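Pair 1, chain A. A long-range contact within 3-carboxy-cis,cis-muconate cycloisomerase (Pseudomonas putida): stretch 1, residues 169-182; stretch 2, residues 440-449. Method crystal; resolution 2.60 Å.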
# COMPACT_ATOMS: atom_id res chain seq x y z
N VAL A 169 -22.34 8.77 9.87
CA VAL A 169 -22.10 7.48 9.25
C VAL A 169 -23.17 7.29 8.20
O VAL A 169 -22.89 6.82 7.09
CB VAL A 169 -22.14 6.32 10.27
CG1 VAL A 169 -21.88 4.99 9.55
CG2 VAL A 169 -21.09 6.54 11.36
N LEU A 170 -24.41 7.65 8.54
CA LEU A 170 -25.52 7.55 7.59
C LEU A 170 -25.18 8.34 6.33
O LEU A 170 -25.30 7.83 5.21
CB LEU A 170 -26.83 8.09 8.18
CG LEU A 170 -28.04 8.07 7.24
CD1 LEU A 170 -28.32 6.63 6.77
CD2 LEU A 170 -29.27 8.66 7.93
N GLY A 171 -24.75 9.59 6.50
CA GLY A 171 -24.40 10.40 5.36
C GLY A 171 -23.42 9.71 4.44
O GLY A 171 -23.65 9.63 3.24
N ALA A 172 -22.32 9.20 4.99
CA ALA A 172 -21.32 8.53 4.20
C ALA A 172 -21.92 7.35 3.45
O ALA A 172 -21.68 7.20 2.25
CB ALA A 172 -20.19 8.04 5.09
N LEU A 173 -22.70 6.53 4.16
CA LEU A 173 -23.32 5.36 3.53
C LEU A 173 -24.23 5.73 2.34
O LEU A 173 -24.26 5.02 1.33
CB LEU A 173 -24.12 4.55 4.56
CG LEU A 173 -23.30 3.78 5.60
CD1 LEU A 173 -24.21 2.93 6.45
CD2 LEU A 173 -22.29 2.91 4.90
N THR A 174 -24.95 6.84 2.48
CA THR A 174 -25.82 7.30 1.40
C THR A 174 -24.98 7.63 0.16
O THR A 174 -25.33 7.26 -0.96
CB THR A 174 -26.60 8.57 1.83
OG1 THR A 174 -27.45 8.25 2.95
CG2 THR A 174 -27.46 9.10 0.67
N ARG A 175 -23.87 8.33 0.37
CA ARG A 175 -22.99 8.69 -0.72
C ARG A 175 -22.41 7.45 -1.40
O ARG A 175 -22.11 7.48 -2.59
CB ARG A 175 -21.86 9.57 -0.20
CG ARG A 175 -22.13 11.06 -0.24
CD ARG A 175 -21.08 11.81 0.56
NE ARG A 175 -21.60 12.15 1.88
CZ ARG A 175 -20.92 12.02 3.00
NH1 ARG A 175 -19.68 11.57 2.99
NH2 ARG A 175 -21.49 12.35 4.14
N HIS A 176 -22.24 6.37 -0.65
CA HIS A 176 -21.68 5.16 -1.26
C HIS A 176 -22.72 4.45 -2.08
O HIS A 176 -22.40 3.85 -3.11
CB HIS A 176 -21.13 4.22 -0.19
CG HIS A 176 -19.99 4.81 0.58
ND1 HIS A 176 -19.65 4.39 1.85
CD2 HIS A 176 -19.16 5.83 0.28
CE1 HIS A 176 -18.66 5.14 2.30
NE2 HIS A 176 -18.34 6.02 1.37
N ARG A 177 -23.97 4.52 -1.63
CA ARG A 177 -25.06 3.87 -2.35
C ARG A 177 -25.18 4.55 -3.69
O ARG A 177 -25.39 3.91 -4.72
CB ARG A 177 -26.35 4.01 -1.56
CG ARG A 177 -26.26 3.38 -0.20
CD ARG A 177 -27.55 3.51 0.55
NE ARG A 177 -28.60 2.69 -0.04
CZ ARG A 177 -29.89 2.86 0.24
NH1 ARG A 177 -30.26 3.81 1.09
NH2 ARG A 177 -30.81 2.07 -0.32
N GLN A 178 -25.01 5.87 -3.64
CA GLN A 178 -25.06 6.75 -4.79
C GLN A 178 -23.94 6.37 -5.76
O GLN A 178 -24.18 6.23 -6.95
CB GLN A 178 -24.86 8.17 -4.28
CG GLN A 178 -25.15 9.32 -5.20
CD GLN A 178 -24.83 10.65 -4.51
OE1 GLN A 178 -25.27 10.91 -3.36
NE2 GLN A 178 -24.06 11.51 -5.19
N ARG A 179 -22.73 6.20 -5.24
CA ARG A 179 -21.57 5.84 -6.06
C ARG A 179 -21.75 4.48 -6.71
O ARG A 179 -21.44 4.30 -7.90
CB ARG A 179 -20.30 5.85 -5.20
CG ARG A 179 -19.86 7.25 -4.76
CD ARG A 179 -18.79 7.20 -3.66
NE ARG A 179 -18.32 8.53 -3.30
CZ ARG A 179 -18.20 8.98 -2.05
NH1 ARG A 179 -18.51 8.19 -1.03
NH2 ARG A 179 -17.80 10.22 -1.82
N LEU A 180 -22.25 3.51 -5.94
CA LEU A 180 -22.50 2.16 -6.43
C LEU A 180 -23.50 2.19 -7.58
O LEU A 180 -23.43 1.42 -8.53
CB LEU A 180 -23.04 1.31 -5.27
CG LEU A 180 -22.12 0.26 -4.65
CD1 LEU A 180 -20.65 0.58 -4.89
CD2 LEU A 180 -22.43 0.15 -3.18
N GLN A 181 -24.45 3.11 -7.48
CA GLN A 181 -25.48 3.26 -8.49
C GLN A 181 -24.87 3.82 -9.77
O GLN A 181 -25.18 3.35 -10.86
CB GLN A 181 -26.56 4.19 -7.95
CG GLN A 181 -27.89 4.12 -8.65
CD GLN A 181 -28.93 5.01 -8.00
OE1 GLN A 181 -28.76 6.24 -7.92
NE2 GLN A 181 -30.01 4.41 -7.52
N GLU A 182 -24.00 4.81 -9.63
CA GLU A 182 -23.40 5.44 -10.79
C GLU A 182 -22.43 4.56 -11.55
O GLU A 182 -22.26 4.73 -12.76
CB GLU A 182 -22.68 6.72 -10.39
CG GLU A 182 -23.56 7.69 -9.63
CD GLU A 182 -22.80 8.93 -9.19
OE1 GLU A 182 -21.58 8.82 -8.96
OE2 GLU A 182 -23.43 10.01 -9.06
N ARG A 440 -31.29 16.57 8.19
CA ARG A 440 -30.83 16.62 6.82
C ARG A 440 -30.33 15.27 6.33
O ARG A 440 -30.66 14.84 5.22
CB ARG A 440 -29.71 17.65 6.69
CG ARG A 440 -30.09 19.04 7.11
CD ARG A 440 -28.93 19.96 6.88
NE ARG A 440 -29.28 21.07 6.00
CZ ARG A 440 -28.51 21.50 5.00
NH1 ARG A 440 -27.35 20.92 4.74
NH2 ARG A 440 -28.90 22.53 4.27
N ALA A 441 -29.53 14.60 7.14
CA ALA A 441 -29.00 13.29 6.76
C ALA A 441 -30.10 12.26 6.53
O ALA A 441 -30.09 11.54 5.53
CB ALA A 441 -28.03 12.79 7.82
N VAL A 442 -31.05 12.19 7.46
CA VAL A 442 -32.16 11.24 7.36
C VAL A 442 -33.01 11.61 6.16
O VAL A 442 -33.47 10.75 5.42
CB VAL A 442 -33.02 11.24 8.63
CG1 VAL A 442 -34.27 10.39 8.43
CG2 VAL A 442 -32.19 10.70 9.79
N SER A 443 -33.21 12.91 5.99
CA SER A 443 -33.99 13.42 4.87
C SER A 443 -33.41 12.89 3.55
O SER A 443 -34.10 12.26 2.76
CB SER A 443 -33.94 14.95 4.88
OG SER A 443 -34.67 15.48 3.79
N GLU A 444 -32.14 13.17 3.33
CA GLU A 444 -31.45 12.73 2.13
C GLU A 444 -31.50 11.21 1.95
O GLU A 444 -31.55 10.70 0.83
CB GLU A 444 -30.01 13.20 2.21
CG GLU A 444 -29.40 13.46 0.87
CD GLU A 444 -28.02 14.05 0.99
OE1 GLU A 444 -27.10 13.33 1.45
OE2 GLU A 444 -27.87 15.25 0.64
N HIS A 445 -31.48 10.49 3.07
CA HIS A 445 -31.55 9.03 3.03
C HIS A 445 -32.90 8.59 2.47
O HIS A 445 -32.98 7.63 1.72
CB HIS A 445 -31.35 8.45 4.45
CG HIS A 445 -31.82 7.04 4.59
ND1 HIS A 445 -31.21 5.98 3.95
CD2 HIS A 445 -32.86 6.51 5.29
CE1 HIS A 445 -31.86 4.86 4.24
NE2 HIS A 445 -32.86 5.16 5.05
N GLN A 446 -33.97 9.30 2.83
CA GLN A 446 -35.29 8.95 2.33
C GLN A 446 -35.45 9.39 0.88
O GLN A 446 -36.17 8.74 0.12
CB GLN A 446 -36.38 9.57 3.20
CG GLN A 446 -36.21 9.28 4.69
CD GLN A 446 -37.34 9.80 5.56
OE1 GLN A 446 -37.74 10.97 5.49
NE2 GLN A 446 -37.86 8.92 6.42
N ARG A 447 -34.79 10.48 0.50
CA ARG A 447 -34.83 10.99 -0.88
C ARG A 447 -34.24 9.94 -1.81
O ARG A 447 -34.82 9.59 -2.83
CB ARG A 447 -33.99 12.27 -1.03
CG ARG A 447 -34.38 13.47 -0.16
CD ARG A 447 -35.62 14.19 -0.67
NE ARG A 447 -36.82 13.36 -0.52
CZ ARG A 447 -37.34 13.00 0.64
NH1 ARG A 447 -36.78 13.39 1.79
NH2 ARG A 447 -38.43 12.24 0.67
N PHE A 448 -33.05 9.44 -1.44
CA PHE A 448 -32.34 8.44 -2.23
C PHE A 448 -33.24 7.27 -2.57
O PHE A 448 -33.33 6.87 -3.73
CB PHE A 448 -31.13 7.90 -1.48
CG PHE A 448 -30.33 6.88 -2.26
CD1 PHE A 448 -29.39 7.30 -3.20
CD2 PHE A 448 -30.58 5.53 -2.11
CE1 PHE A 448 -28.70 6.37 -3.98
CE2 PHE A 448 -29.90 4.59 -2.89
CZ PHE A 448 -28.96 5.02 -3.82
N THR A 449 -33.87 6.72 -1.53
CA THR A 449 -34.78 5.58 -1.67
C THR A 449 -35.29 5.50 -3.11
O THR A 449 -35.06 4.51 -3.81
CB THR A 449 -36.00 5.71 -0.70
OG1 THR A 449 -35.53 5.77 0.65
CG2 THR A 449 -36.95 4.52 -0.85
O HOH W 1 -33.18 5.08 1.40

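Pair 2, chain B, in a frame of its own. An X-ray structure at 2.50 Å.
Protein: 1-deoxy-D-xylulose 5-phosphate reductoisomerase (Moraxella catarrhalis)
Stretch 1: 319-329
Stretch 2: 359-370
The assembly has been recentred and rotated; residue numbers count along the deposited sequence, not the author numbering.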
# COMPACT_ATOMS: atom_id res chain seq x y z
N PHE B 319 -10.58 26.39 2.79
CA PHE B 319 -9.39 26.22 1.95
C PHE B 319 -9.71 26.44 0.46
O PHE B 319 -9.55 25.54 -0.36
CB PHE B 319 -8.77 24.85 2.17
CG PHE B 319 -8.27 24.64 3.56
CD1 PHE B 319 -8.89 23.75 4.41
CD2 PHE B 319 -7.19 25.35 4.02
CE1 PHE B 319 -8.43 23.56 5.69
CE2 PHE B 319 -6.71 25.16 5.30
CZ PHE B 319 -7.33 24.26 6.14
N ALA B 320 -10.12 27.67 0.15
CA ALA B 320 -10.55 28.07 -1.18
C ALA B 320 -9.51 27.77 -2.25
O ALA B 320 -9.86 27.43 -3.39
CB ALA B 320 -10.88 29.54 -1.18
N CYS B 321 -8.24 27.88 -1.88
CA CYS B 321 -7.16 27.55 -2.77
C CYS B 321 -7.36 26.20 -3.41
O CYS B 321 -7.05 26.01 -4.58
CB CYS B 321 -5.82 27.61 -2.02
SG CYS B 321 -5.15 29.29 -1.98
N LEU B 322 -7.91 25.26 -2.64
CA LEU B 322 -8.21 23.91 -3.17
C LEU B 322 -9.43 23.85 -4.12
O LEU B 322 -9.34 23.22 -5.18
CB LEU B 322 -8.36 22.94 -2.01
CG LEU B 322 -8.42 21.47 -2.36
CD1 LEU B 322 -7.34 21.02 -3.34
CD2 LEU B 322 -8.33 20.72 -1.05
N LYS B 323 -10.52 24.53 -3.79
CA LYS B 323 -11.60 24.74 -4.77
C LYS B 323 -11.01 25.29 -6.08
O LYS B 323 -11.29 24.78 -7.16
CB LYS B 323 -12.64 25.74 -4.25
CG LYS B 323 -14.03 25.23 -3.97
CD LYS B 323 -14.82 26.15 -3.00
CE LYS B 323 -15.04 27.60 -3.48
N LEU B 324 -10.15 26.32 -5.96
CA LEU B 324 -9.71 27.09 -7.12
C LEU B 324 -8.76 26.27 -7.97
O LEU B 324 -8.72 26.40 -9.19
CB LEU B 324 -9.11 28.41 -6.70
CG LEU B 324 -10.04 29.32 -5.87
CD1 LEU B 324 -9.28 30.44 -5.18
CD2 LEU B 324 -11.13 29.92 -6.73
N ALA B 325 -8.01 25.38 -7.34
CA ALA B 325 -7.12 24.52 -8.11
C ALA B 325 -7.84 23.49 -8.91
O ALA B 325 -7.41 23.13 -10.03
CB ALA B 325 -6.13 23.85 -7.19
N ARG B 326 -8.94 22.98 -8.35
CA ARG B 326 -9.73 22.00 -9.07
C ARG B 326 -10.36 22.68 -10.27
O ARG B 326 -10.22 22.23 -11.39
CB ARG B 326 -10.76 21.32 -8.17
CG ARG B 326 -11.28 20.01 -8.78
CD ARG B 326 -12.25 19.28 -7.86
NE ARG B 326 -11.57 18.73 -6.71
CZ ARG B 326 -10.86 17.61 -6.72
NH1 ARG B 326 -10.27 17.20 -5.59
NH2 ARG B 326 -10.73 16.91 -7.84
N TYR B 327 -11.00 23.81 -10.01
CA TYR B 327 -11.55 24.64 -11.06
C TYR B 327 -10.53 24.86 -12.15
O TYR B 327 -10.82 24.69 -13.32
CB TYR B 327 -12.03 25.95 -10.46
CG TYR B 327 -12.46 27.00 -11.48
CD1 TYR B 327 -13.33 26.69 -12.53
CD2 TYR B 327 -12.00 28.33 -11.38
CE1 TYR B 327 -13.73 27.66 -13.44
CE2 TYR B 327 -12.39 29.30 -12.28
CZ TYR B 327 -13.25 28.97 -13.31
OH TYR B 327 -13.63 29.96 -14.20
N ALA B 328 -9.30 25.17 -11.77
CA ALA B 328 -8.27 25.44 -12.76
C ALA B 328 -7.88 24.16 -13.48
O ALA B 328 -7.71 24.16 -14.69
CB ALA B 328 -7.05 26.09 -12.11
N ALA B 329 -7.76 23.06 -12.75
CA ALA B 329 -7.43 21.79 -13.40
C ALA B 329 -8.42 21.45 -14.51
O ALA B 329 -8.01 20.98 -15.55
CB ALA B 329 -7.39 20.68 -12.39
N ASP B 359 -5.60 36.60 2.02
CA ASP B 359 -5.57 37.32 0.76
C ASP B 359 -5.00 36.47 -0.39
O ASP B 359 -5.22 36.80 -1.54
CB ASP B 359 -4.77 38.64 0.89
CG ASP B 359 -5.56 39.77 1.61
OD1 ASP B 359 -4.87 40.75 2.03
OD2 ASP B 359 -6.81 39.71 1.75
N ILE B 360 -4.28 35.38 -0.11
CA ILE B 360 -3.78 34.55 -1.19
C ILE B 360 -4.94 33.99 -2.03
O ILE B 360 -4.82 33.86 -3.24
CB ILE B 360 -2.85 33.42 -0.68
CG1 ILE B 360 -1.57 34.05 -0.08
CG2 ILE B 360 -2.51 32.41 -1.80
CD1 ILE B 360 -0.50 33.10 0.37
N ALA B 361 -6.05 33.67 -1.38
CA ALA B 361 -7.20 33.12 -2.10
C ALA B 361 -7.82 34.14 -3.04
O ALA B 361 -8.14 33.83 -4.19
CB ALA B 361 -8.24 32.59 -1.12
N VAL B 362 -7.98 35.36 -2.53
CA VAL B 362 -8.64 36.46 -3.25
C VAL B 362 -7.91 36.81 -4.54
O VAL B 362 -8.51 37.00 -5.57
CB VAL B 362 -8.71 37.74 -2.40
CG1 VAL B 362 -9.70 38.72 -3.00
CG2 VAL B 362 -9.08 37.42 -0.95
N ILE B 363 -6.60 36.91 -4.44
CA ILE B 363 -5.74 37.31 -5.54
C ILE B 363 -5.80 36.29 -6.65
O ILE B 363 -5.85 36.66 -7.83
CB ILE B 363 -4.25 37.45 -5.09
CG1 ILE B 363 -4.09 38.60 -4.10
CG2 ILE B 363 -3.30 37.59 -6.28
CD1 ILE B 363 -4.76 39.90 -4.53
N VAL B 364 -5.77 35.02 -6.26
CA VAL B 364 -5.78 33.91 -7.21
C VAL B 364 -7.13 33.76 -7.94
O VAL B 364 -7.15 33.45 -9.13
CB VAL B 364 -5.40 32.57 -6.53
CG1 VAL B 364 -5.45 31.42 -7.53
CG2 VAL B 364 -3.98 32.65 -5.96
N LYS B 365 -8.24 33.98 -7.25
CA LYS B 365 -9.52 33.91 -7.92
C LYS B 365 -9.60 35.05 -8.90
O LYS B 365 -9.91 34.86 -10.10
CB LYS B 365 -10.67 34.01 -6.93
CG LYS B 365 -12.02 33.75 -7.56
CD LYS B 365 -13.20 34.01 -6.60
CE LYS B 365 -14.51 33.49 -7.19
NZ LYS B 365 -15.71 33.87 -6.40
N ALA B 366 -9.29 36.24 -8.39
CA ALA B 366 -9.42 37.45 -9.18
C ALA B 366 -8.64 37.26 -10.46
O ALA B 366 -9.11 37.63 -11.53
CB ALA B 366 -8.93 38.67 -8.42
N CYS B 367 -7.49 36.63 -10.34
CA CYS B 367 -6.71 36.26 -11.52
C CYS B 367 -7.34 35.15 -12.42
O CYS B 367 -7.24 35.23 -13.65
CB CYS B 367 -5.31 35.85 -11.10
SG CYS B 367 -4.30 37.27 -10.66
N LEU B 368 -7.96 34.13 -11.84
CA LEU B 368 -8.55 33.11 -12.67
C LEU B 368 -9.70 33.72 -13.46
O LEU B 368 -9.83 33.44 -14.65
CB LEU B 368 -9.01 31.90 -11.85
CG LEU B 368 -7.89 30.96 -11.42
CD1 LEU B 368 -8.28 30.20 -10.18
CD2 LEU B 368 -7.51 30.01 -12.54
N ASP B 369 -10.49 34.56 -12.78
CA ASP B 369 -11.68 35.17 -13.37
C ASP B 369 -11.45 36.47 -14.14
O ASP B 369 -12.38 37.06 -14.64
CB ASP B 369 -12.75 35.39 -12.30
CG ASP B 369 -13.32 34.08 -11.75
OD1 ASP B 369 -14.02 34.14 -10.72
OD2 ASP B 369 -13.06 33.00 -12.34
N ASP B 370 -10.19 36.90 -14.25
CA ASP B 370 -9.85 38.10 -15.01
C ASP B 370 -9.92 37.92 -16.53
O ASP B 370 -9.30 37.00 -17.07
CB ASP B 370 -8.43 38.52 -14.66
CG ASP B 370 -8.02 39.78 -15.35
OD1 ASP B 370 -7.71 40.76 -14.64
OD2 ASP B 370 -7.99 39.79 -16.60

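The sharpest difference lies where F448(A) matches L368(B). In pair 1 this position carries a phenylalanine, with 126 Å² of the residue covered by the other helix, among polar and charged neighbours; in pair 2 it carries a leucine, packed against aliphatic carbon and a tyrosine. The matched residues across from it follow suit: R177(A) falls on Y327(B), and Q178(A) on A328(B).

The frame around this exchange is nearly constant. Two helices run roughly parallel, at 25° with a closest axis approach of 9.2 Å in pair 1, and at 21° and 9.6 Å in pair 2. Fourteen central residues superpose to 0.4 Å. Neither contact has a direct hydrogen bond between its stretches, so the direct contacts are packing contacts, with one water adding a polar link in pair 1.

At the F448(A) end, R177(A) points its CA-to-CB bond toward the partner helix, and CE2 of F448(A) lies over one face of the R177(A) guanidinium, 3.6 Å from CZ of R177(A). NH1 of R177(A) lies at the edge of the H445(A) ring, 3.7 Å from CE1 of H445(A), and donates to a water 3.2 Å away. The same water donates to O of H445(A) at 2.6 Å, bridging the helices. Y327(B) also points toward its partner and covers L368(B) more loosely, with CE2 of Y327(B) 4.3 Å from CB of L368(B). Beyond the leucine, OD2 of D369(B) comes to the edge of the tyrosine ring, 3.6 Å from OH of Y327(B).

The middle position shows another solution. T174(A) matches L324(B). The threonine points sideways and turns its hydroxyl back onto its own helix, OG1 of T174(A) donating to O of L170(A) at 3.1 Å, so a polar atom is satisfied without the partner's help. L324(B) points toward the other helix and covers more: its CD2 lies 4.0 Å from CG of K365(B), and its CB lies 4.0 Å from CD1 of L368(B). K365(B), the match of H445(A), contributes aliphatic stem while its end leads away.

At the other end the bulk is redistributed. L170(A) matches A320(B), and A441(A) matches A361(B). In pair 1 the leucine reaches over the alanine, its CD2 4.3 Å from CB of A441(A) and 4.0 Å from CG2 of V442(A). In pair 2 two alanines meet directly, CB of A320(B) 4.0 Å from CB of A361(B), and the next position supplies volume: C321(B), on the site of G171(A), brings SG to 4.1 Å from CG2 of I360(B). A CB modelled on G171(A) would fall 2.9 Å from NH2 of R175(A), a clash within its own helix. The rule to read is that the matched sites coincide in one backbone frame, while the volume sits on different neighbouring sites.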